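Local coordinates for putative periplasmic protein (Salmonella enterica subsp. enterica serovar Typhimurium, PDB 4J32) that serves as the periplasmic immunity protein Tai4, binding and inhibiting the type VI secretion effector Tae4, a papain-like peptidoglycan hydrolase, as a toxin-inhibitor complex, at the interface of chains C and A and the interface of chains B and A. Numbering follows the deposited sequence. Chains: chain A/B, Putative periplasmic protein; chain C, Putative cytoplasmic protein.

Contact 1: the interface of chains C and A. Residues chain C 131-137; chain A 1-3, 5-6, 46.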
# COMPACT_ATOMS: atom_id res chain seq x y z
N HIS C 131 -8.76 -6.38 -24.62
CA HIS C 131 -8.39 -5.34 -23.67
C HIS C 131 -9.44 -5.09 -22.59
O HIS C 131 -10.61 -5.45 -22.75
CB HIS C 131 -8.05 -4.04 -24.41
CG HIS C 131 -9.18 -3.46 -25.21
ND1 HIS C 131 -9.38 -3.75 -26.54
CD2 HIS C 131 -10.16 -2.58 -24.87
CE1 HIS C 131 -10.42 -3.08 -26.99
NE2 HIS C 131 -10.91 -2.35 -26.00
N GLY C 132 -9.03 -4.46 -21.50
CA GLY C 132 -9.96 -4.11 -20.44
C GLY C 132 -9.70 -4.79 -19.11
O GLY C 132 -10.24 -4.36 -18.08
N TRP C 133 -8.86 -5.83 -19.11
CA TRP C 133 -8.48 -6.50 -17.87
C TRP C 133 -7.11 -6.05 -17.40
O TRP C 133 -6.20 -5.86 -18.19
CB TRP C 133 -8.44 -8.02 -18.01
CG TRP C 133 -9.77 -8.69 -18.01
CD1 TRP C 133 -10.96 -8.21 -17.52
CD2 TRP C 133 -10.04 -10.01 -18.50
NE1 TRP C 133 -11.95 -9.17 -17.68
CE2 TRP C 133 -11.41 -10.27 -18.29
CE3 TRP C 133 -9.25 -10.99 -19.11
CZ2 TRP C 133 -12.02 -11.48 -18.67
CZ3 TRP C 133 -9.85 -12.20 -19.49
CH2 TRP C 133 -11.23 -12.43 -19.26
N SER C 134 -6.98 -5.92 -16.09
CA SER C 134 -5.81 -5.33 -15.48
C SER C 134 -4.77 -6.36 -15.08
O SER C 134 -3.68 -5.98 -14.64
CB SER C 134 -6.24 -4.52 -14.27
OG SER C 134 -6.97 -3.38 -14.68
N ASN C 135 -5.11 -7.64 -15.20
CA ASN C 135 -4.23 -8.72 -14.73
C ASN C 135 -3.79 -9.68 -15.84
O ASN C 135 -3.06 -10.64 -15.57
CB ASN C 135 -4.93 -9.52 -13.61
CG ASN C 135 -6.10 -10.34 -14.16
OD1 ASN C 135 -6.95 -9.81 -14.89
ND2 ASN C 135 -6.12 -11.63 -13.85
N ALA C 136 -4.26 -9.45 -17.07
CA ALA C 136 -4.06 -10.41 -18.16
C ALA C 136 -4.47 -9.81 -19.50
O ALA C 136 -5.24 -8.86 -19.55
CB ALA C 136 -4.84 -11.72 -17.90
N ARG C 137 -3.95 -10.41 -20.57
CA ARG C 137 -4.26 -9.97 -21.93
C ARG C 137 -5.39 -10.82 -22.51
O ARG C 137 -5.82 -10.61 -23.64
CB ARG C 137 -3.02 -10.13 -22.83
CG ARG C 137 -1.90 -9.10 -22.66
CD ARG C 137 -2.34 -7.75 -23.10
NE ARG C 137 -2.91 -7.09 -21.93
CZ ARG C 137 -3.83 -6.14 -21.96
NH1 ARG C 137 -4.35 -5.71 -23.10
NH2 ARG C 137 -4.25 -5.66 -20.81
N GLN A 1 -11.95 0.76 -16.97
CA GLN A 1 -10.63 1.32 -17.31
C GLN A 1 -9.59 0.20 -17.17
O GLN A 1 -9.56 -0.52 -16.16
CB GLN A 1 -10.34 2.53 -16.41
CG GLN A 1 -11.16 3.80 -16.80
CD GLN A 1 -11.83 4.53 -15.62
OE1 GLN A 1 -12.23 3.93 -14.62
NE2 GLN A 1 -12.01 5.85 -15.78
N GLU A 2 -8.76 0.02 -18.20
CA GLU A 2 -7.65 -0.94 -18.04
C GLU A 2 -6.53 -0.24 -17.26
O GLU A 2 -6.22 0.91 -17.55
CB GLU A 2 -7.12 -1.45 -19.38
CG GLU A 2 -6.10 -2.58 -19.21
CD GLU A 2 -5.62 -3.19 -20.51
OE1 GLU A 2 -4.42 -3.53 -20.58
OE2 GLU A 2 -6.42 -3.35 -21.45
N ALA A 3 -5.94 -0.93 -16.28
CA ALA A 3 -4.81 -0.39 -15.52
C ALA A 3 -3.57 -0.28 -16.38
O ALA A 3 -3.56 -0.71 -17.55
CB ALA A 3 -4.53 -1.25 -14.29
N THR A 5 -0.84 -1.86 -16.17
CA THR A 5 -0.01 -3.04 -15.94
C THR A 5 0.94 -3.39 -17.11
O THR A 5 2.09 -3.73 -16.88
CB THR A 5 -0.89 -4.25 -15.56
OG1 THR A 5 -1.95 -3.79 -14.69
CG2 THR A 5 -0.08 -5.34 -14.83
N THR A 6 0.44 -3.28 -18.34
CA THR A 6 1.21 -3.65 -19.54
C THR A 6 2.31 -2.66 -19.91
O THR A 6 3.13 -2.95 -20.81
CB THR A 6 0.31 -3.80 -20.77
OG1 THR A 6 -0.39 -2.58 -21.00
CG2 THR A 6 -0.66 -4.97 -20.58
N TYR A 46 2.82 -10.73 -15.94
CA TYR A 46 3.60 -10.08 -17.01
C TYR A 46 5.11 -10.23 -16.88
O TYR A 46 5.88 -9.86 -17.79
CB TYR A 46 3.20 -8.61 -17.11
CG TYR A 46 1.79 -8.41 -17.66
CD1 TYR A 46 1.54 -8.54 -19.03
CD2 TYR A 46 0.73 -8.13 -16.82
CE1 TYR A 46 0.23 -8.35 -19.55
CE2 TYR A 46 -0.59 -7.96 -17.33
CZ TYR A 46 -0.82 -8.06 -18.69
OH TYR A 46 -2.10 -7.85 -19.21
O HOH W 1 -3.44 -5.98 -17.98
O HOH W 2 -9.48 -2.94 -15.70
O HOH W 3 -12.13 -2.29 -17.90

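Contact 2: the interface of chains B and A. Residues chain B 3-5, 8, 16, 43; chain A 69, 80, 83-84, 87.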
# COMPACT_ATOMS: atom_id res chain seq x y z
N ALA B 3 11.66 3.38 12.40
CA ALA B 3 11.55 3.27 10.95
C ALA B 3 12.60 4.14 10.26
O ALA B 3 13.34 4.89 10.92
CB ALA B 3 10.16 3.66 10.47
N LEU B 4 12.66 4.05 8.94
CA LEU B 4 13.65 4.79 8.16
C LEU B 4 13.27 6.23 7.85
O LEU B 4 13.95 6.89 7.05
CB LEU B 4 13.95 4.06 6.85
CG LEU B 4 14.45 2.62 7.03
CD1 LEU B 4 14.65 1.96 5.65
CD2 LEU B 4 15.70 2.51 7.91
N THR B 5 12.20 6.72 8.48
CA THR B 5 11.57 7.99 8.10
C THR B 5 12.56 9.16 7.96
O THR B 5 12.44 9.94 7.03
CB THR B 5 10.44 8.33 9.09
OG1 THR B 5 9.72 7.11 9.41
CG2 THR B 5 9.44 9.35 8.48
N TYR B 8 14.93 9.72 4.49
CA TYR B 8 14.39 10.11 3.18
C TYR B 8 14.69 11.57 2.84
O TYR B 8 14.64 12.46 3.71
CB TYR B 8 12.88 9.85 3.12
CG TYR B 8 12.55 8.37 3.20
CD1 TYR B 8 12.90 7.51 2.15
CD2 TYR B 8 11.87 7.85 4.30
CE1 TYR B 8 12.62 6.13 2.21
CE2 TYR B 8 11.57 6.46 4.38
CZ TYR B 8 11.95 5.63 3.33
OH TYR B 8 11.66 4.28 3.40
N ASN B 16 6.59 9.22 -0.77
CA ASN B 16 6.13 8.28 0.28
C ASN B 16 4.77 8.69 0.80
O ASN B 16 3.90 7.83 1.02
CB ASN B 16 7.12 8.18 1.44
CG ASN B 16 8.44 7.51 1.06
OD1 ASN B 16 8.60 6.95 -0.02
ND2 ASN B 16 9.40 7.58 1.98
N TYR B 43 5.45 11.14 7.15
CA TYR B 43 6.20 11.79 6.05
C TYR B 43 5.93 13.30 5.99
O TYR B 43 6.84 14.07 5.65
CB TYR B 43 5.90 11.12 4.70
CG TYR B 43 6.26 9.66 4.77
CD1 TYR B 43 7.55 9.26 5.17
CD2 TYR B 43 5.30 8.67 4.49
CE1 TYR B 43 7.91 7.91 5.28
CE2 TYR B 43 5.65 7.30 4.59
CZ TYR B 43 6.94 6.94 4.97
OH TYR B 43 7.30 5.63 5.10
N TYR A 69 7.03 -1.19 14.64
CA TYR A 69 7.23 0.25 14.54
C TYR A 69 6.32 0.98 15.54
O TYR A 69 5.16 0.63 15.71
CB TYR A 69 6.89 0.74 13.12
CG TYR A 69 7.95 0.51 12.06
CD1 TYR A 69 7.66 0.78 10.70
CD2 TYR A 69 9.25 0.07 12.39
CE1 TYR A 69 8.63 0.61 9.71
CE2 TYR A 69 10.22 -0.11 11.39
CZ TYR A 69 9.91 0.17 10.06
OH TYR A 69 10.88 0.01 9.08
N MET A 80 4.01 1.69 6.63
CA MET A 80 5.39 2.18 6.66
C MET A 80 6.44 1.08 6.49
O MET A 80 7.54 1.32 5.92
CB MET A 80 5.65 2.91 7.98
CG MET A 80 6.94 3.66 7.99
SD MET A 80 7.16 4.61 9.52
CE MET A 80 6.14 6.05 9.15
N ILE A 83 6.74 0.60 2.83
CA ILE A 83 7.40 1.74 2.16
C ILE A 83 8.92 1.67 2.42
O ILE A 83 9.73 1.86 1.50
CB ILE A 83 6.77 3.10 2.57
CG1 ILE A 83 5.36 3.21 1.93
CG2 ILE A 83 7.66 4.28 2.10
CD1 ILE A 83 4.51 4.33 2.41
N ASP A 84 9.31 1.35 3.65
CA ASP A 84 10.73 1.18 3.94
C ASP A 84 11.28 -0.00 3.11
O ASP A 84 12.40 0.05 2.58
CB ASP A 84 10.96 0.94 5.44
CG ASP A 84 10.81 2.22 6.28
OD1 ASP A 84 10.73 3.34 5.70
OD2 ASP A 84 10.85 2.10 7.53
N HIS A 87 12.45 0.50 -0.52
CA HIS A 87 13.73 1.22 -0.63
C HIS A 87 14.95 0.36 -0.27
O HIS A 87 16.10 0.84 -0.30
CB HIS A 87 13.71 2.48 0.25
CG HIS A 87 12.71 3.50 -0.22
ND1 HIS A 87 11.39 3.47 0.15
CD2 HIS A 87 12.86 4.59 -1.02
CE1 HIS A 87 10.75 4.48 -0.42
NE2 HIS A 87 11.62 5.18 -1.13
O HOH W 4 9.45 5.45 6.83
O HOH W 5 10.52 7.58 -2.10

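Contact 3: the interface of chains C and A. Residues chain C 47, 52-53, 81, 91-92; chain A 17, 41, 44, 49-51, 54-55.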
# COMPACT_ATOMS: atom_id res chain seq x y z
N ASN C 47 2.44 -22.64 -3.69
CA ASN C 47 2.36 -21.29 -4.24
C ASN C 47 1.01 -20.64 -4.08
O ASN C 47 0.92 -19.43 -3.87
CB ASN C 47 2.81 -21.26 -5.70
CG ASN C 47 4.32 -21.26 -5.82
OD1 ASN C 47 4.98 -20.24 -5.59
ND2 ASN C 47 4.88 -22.42 -6.16
N TYR C 52 0.91 -16.58 -4.03
CA TYR C 52 1.64 -16.15 -5.23
C TYR C 52 0.82 -16.33 -6.49
O TYR C 52 0.99 -15.57 -7.44
CB TYR C 52 2.94 -16.95 -5.41
CG TYR C 52 3.90 -16.79 -4.27
CD1 TYR C 52 4.89 -15.81 -4.32
CD2 TYR C 52 3.83 -17.62 -3.15
CE1 TYR C 52 5.78 -15.64 -3.26
CE2 TYR C 52 4.72 -17.47 -2.08
CZ TYR C 52 5.70 -16.47 -2.16
OH TYR C 52 6.59 -16.32 -1.12
N PHE C 53 -0.01 -17.37 -6.54
CA PHE C 53 -0.88 -17.57 -7.70
C PHE C 53 -2.30 -17.29 -7.26
O PHE C 53 -2.73 -17.82 -6.24
CB PHE C 53 -0.84 -19.02 -8.20
CG PHE C 53 0.53 -19.51 -8.59
CD1 PHE C 53 1.55 -18.63 -8.96
CD2 PHE C 53 0.77 -20.90 -8.65
CE1 PHE C 53 2.81 -19.10 -9.36
CE2 PHE C 53 2.03 -21.38 -9.04
CZ PHE C 53 3.05 -20.48 -9.38
N VAL C 81 5.27 -25.05 -12.44
CA VAL C 81 5.59 -25.68 -11.16
C VAL C 81 4.94 -27.05 -11.11
O VAL C 81 3.90 -27.28 -11.74
CB VAL C 81 5.15 -24.84 -9.93
CG1 VAL C 81 5.84 -23.47 -9.91
CG2 VAL C 81 3.65 -24.62 -9.92
N TYR C 91 1.60 -21.34 -15.11
CA TYR C 91 0.87 -20.44 -14.22
C TYR C 91 0.61 -19.04 -14.78
O TYR C 91 -0.02 -18.20 -14.11
CB TYR C 91 1.51 -20.41 -12.82
CG TYR C 91 2.98 -19.99 -12.77
CD1 TYR C 91 3.33 -18.65 -12.74
CD2 TYR C 91 4.00 -20.95 -12.75
CE1 TYR C 91 4.68 -18.25 -12.68
CE2 TYR C 91 5.35 -20.57 -12.67
CZ TYR C 91 5.67 -19.21 -12.61
OH TYR C 91 6.98 -18.79 -12.56
N ARG C 92 1.11 -18.78 -15.98
CA ARG C 92 0.84 -17.53 -16.70
C ARG C 92 -0.09 -17.77 -17.89
O ARG C 92 0.12 -18.70 -18.69
CB ARG C 92 2.14 -16.86 -17.17
CG ARG C 92 3.02 -16.40 -16.02
CD ARG C 92 4.32 -15.73 -16.52
NE ARG C 92 4.94 -15.01 -15.41
CZ ARG C 92 6.16 -15.25 -14.90
NH1 ARG C 92 6.95 -16.18 -15.44
NH2 ARG C 92 6.59 -14.53 -13.86
N TRP A 17 5.37 -5.74 -7.78
CA TRP A 17 5.11 -6.98 -7.07
C TRP A 17 5.58 -6.90 -5.63
O TRP A 17 4.85 -7.26 -4.71
CB TRP A 17 5.75 -8.20 -7.79
CG TRP A 17 5.18 -9.50 -7.26
CD1 TRP A 17 4.13 -10.19 -7.79
CD2 TRP A 17 5.59 -10.22 -6.09
NE1 TRP A 17 3.86 -11.30 -7.03
CE2 TRP A 17 4.74 -11.35 -5.98
CE3 TRP A 17 6.61 -10.04 -5.14
CZ2 TRP A 17 4.87 -12.30 -4.95
CZ3 TRP A 17 6.74 -10.97 -4.11
CH2 TRP A 17 5.88 -12.10 -4.02
N SER A 41 -0.59 -10.49 -8.18
CA SER A 41 -0.66 -11.57 -9.18
C SER A 41 -0.65 -10.98 -10.62
O SER A 41 -0.14 -11.61 -11.56
CB SER A 41 -1.86 -12.49 -8.96
OG SER A 41 -3.07 -11.90 -9.38
N LEU A 44 2.98 -10.43 -11.48
CA LEU A 44 3.57 -11.75 -11.77
C LEU A 44 3.21 -12.26 -13.17
O LEU A 44 4.07 -12.84 -13.84
CB LEU A 44 3.22 -12.78 -10.67
CG LEU A 44 3.78 -14.21 -10.81
CD1 LEU A 44 4.02 -14.78 -9.41
CD2 LEU A 44 2.84 -15.07 -11.61
N GLN A 49 10.21 -13.89 -15.25
CA GLN A 49 11.06 -14.54 -14.24
C GLN A 49 10.39 -15.78 -13.67
O GLN A 49 9.14 -15.87 -13.60
CB GLN A 49 11.40 -13.59 -13.07
CG GLN A 49 12.25 -12.36 -13.48
CD GLN A 49 11.45 -11.36 -14.32
OE1 GLN A 49 10.30 -11.04 -14.00
NE2 GLN A 49 12.05 -10.85 -15.40
N SER A 50 11.23 -16.69 -13.20
CA SER A 50 10.79 -17.90 -12.51
C SER A 50 10.23 -17.55 -11.14
O SER A 50 10.53 -16.48 -10.58
CB SER A 50 11.98 -18.86 -12.31
OG SER A 50 12.48 -19.30 -13.57
N VAL A 51 9.44 -18.46 -10.59
CA VAL A 51 8.72 -18.15 -9.35
C VAL A 51 9.66 -17.90 -8.15
O VAL A 51 9.32 -17.16 -7.23
CB VAL A 51 7.66 -19.24 -9.02
CG1 VAL A 51 8.33 -20.55 -8.46
CG2 VAL A 51 6.57 -18.69 -8.10
N TYR A 54 10.23 -14.34 -6.90
CA TYR A 54 9.17 -13.81 -6.04
C TYR A 54 9.27 -14.37 -4.61
O TYR A 54 9.01 -13.65 -3.64
CB TYR A 54 7.80 -14.09 -6.65
CG TYR A 54 7.70 -13.60 -8.07
CD1 TYR A 54 7.27 -12.29 -8.35
CD2 TYR A 54 8.01 -14.45 -9.15
CE1 TYR A 54 7.15 -11.83 -9.66
CE2 TYR A 54 7.91 -13.99 -10.48
CZ TYR A 54 7.48 -12.70 -10.72
OH TYR A 54 7.37 -12.23 -12.01
N HIS A 55 9.63 -15.65 -4.50
CA HIS A 55 9.90 -16.27 -3.19
C HIS A 55 11.03 -15.53 -2.47
O HIS A 55 10.98 -15.35 -1.24
CB HIS A 55 10.29 -17.75 -3.31
CG HIS A 55 9.25 -18.63 -3.92
ND1 HIS A 55 9.49 -19.96 -4.23
CD2 HIS A 55 7.97 -18.38 -4.30
CE1 HIS A 55 8.41 -20.49 -4.76
NE2 HIS A 55 7.47 -19.55 -4.83
O HOH W 6 1.60 -12.91 -7.14
O HOH W 7 8.84 -20.71 -12.36

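Contact 1: the interface of chains C and A
The loop joining strands 124-131 and 138-143 of chain C meets the N-terminal stretch of chain A, its 3-10 helix 5-7 and the last residue of helix 30-46, A:Tyr46. A:Glu2 stands with CG anti to the backbone N (chi1 -173°) and runs out extended, crossing C:Arg137 at about a right angle. Its OE1 forms a salt bridge with C:Arg137 NH2, modelled too close for the length to mean anything. The other carboxylate oxygen, A:Glu2 OE2, accepts the backbone N-H of C:Gly132 (N) at 2.8 Å, met from above the carboxylate plane. C:Arg137, bent at chi2 and chi3, turns its NE onto the phenol OH of A:Tyr46, 2.9 Å away, in the guanidinium plane and almost straight (173°). Methyl CG2 of A:Thr6 packs 3.6 Å from C:Arg137 CZ. C:Ser134 is held twice: its OG accepts from A:Ala3 N at 3.1 Å, and its carbonyl O takes the hydroxyl OG1 of A:Thr5 at 2.8 Å on a lone pair. Water 1 joins A:Tyr46 OH, C:Arg137 NH2 and C:Trp133 O. The immunity protein thus clamps an effector loop through backbone groups together with the side chains of C:Ser134 and C:Arg137, which probably helps to fix Tai4 over the peptidase.

Contact 2: the interface of chains B and A
Extended at B:Ala3 (psi 175°), the N-terminal segment of chain B turns into 3-10 helix 5-7 beside helix 78-86 of chain A, part of a two-fold symmetric contact between Tai4 copies that may be a biological dimer. A:Asp84 is the polar centre. A:Asp84 OD2 accepts B:Leu4 N at 3.0 Å from above the carboxylate plane, while the hydroxyl OH of A:Tyr69, in its own chain, donates to the anti lone pair of the same oxygen at 2.6 Å. The anti lone pair of A:Asp84 OD1 takes the phenol OH of B:Tyr8 at 2.7 Å, so several donors fix the carboxylate's rotation and would be expected to stabilise its anionic form. Edge-on, B:Tyr8 points CE1 at the centre of the A:His87 face, the planes 64° apart; B:Asn16 ND2 lies over the centre of one B:Tyr8 face. Methyl CB of B:Ala3 sits over A:Tyr69, toward the rim, and touches A:Met80 SD at 3.3 Å. A:Ile83 and B:Tyr43 meet tip to tip, methyl CG2 against OH, and water 4 ties that OH to A:Asp84 OD1 and B:Thr5 OG1. A:His87 ND1 donates to A:Ile83 O at 2.7 Å, while NE2 reaches water 5, itself 2.9 Å from B:Asn16 OD1.

Contact 3: the interface of chains C and A
C:Tyr52 crosses A:Trp17 at about a right angle and presents a face to A:His55, whose CD2 stands over it toward the rim, ring planes 65° apart; here helices of the immunity protein dock on Tae4, forming part of the effector-immunity interface. The benzo carbons CZ2 and CH2 of A:Trp17 meet CD1 and CE1 of C:Tyr52, CZ2 lying 3.6 Å from CD1. A:His55 is nearly coplanar with the side-chain amide of C:Asn47, and its NE2 donates to a lone pair of C:Asn47 OD1 at 2.7 Å. C:Arg92, extended from CG to NE, lays its guanidinium in one plane with two backbone acceptors. C:Arg92 NE donates to A:Leu44 O at 2.8 Å and NH2 joins it, a side-on grip on one oxygen. End-on, C:Arg92 NH1 and NH2 share A:Gln49 O, NH1 at 2.9 Å and from above the carbonyl plane. A:Leu44 lies near the C-terminal end of helix 30-46, whose dipole may strengthen this hold. C:Tyr91, with CG between the backbone N and the carbonyl carbon, the crowded position (chi1 57°), puts CE1 over one guanidinium face and touches A:Leu44 CD2 with CD1 and CE1. C:Phe53 CE1 meets A:Val51 CG2, and C:Val81 CG1 meets CG1. Water 7 lies 2.9 Å from A:Val51 N and 2.7 Å from C:Tyr91 OH.

Contacts 1 and 3 belong to one effector-immunity interface, their C-alpha centres about 17 Å apart; helix 30-46 of chain A runs through both. The centre of contact 2 is about 30 Å from that of contact 1 and about 27 Å from that of contact 3, yet the elements recur: helix 30-46 and the segment with Ala3 and Thr5 serve contacts 1 and 2, and helix 10-26 serves contacts 2 and 3. Because contact 2 has a symmetric twin, one N-terminal segment touches both effector and second Tai4. If the Tai4 pair is biological, dimerisation may help order the effector-binding surface of the two-plus-two assembly.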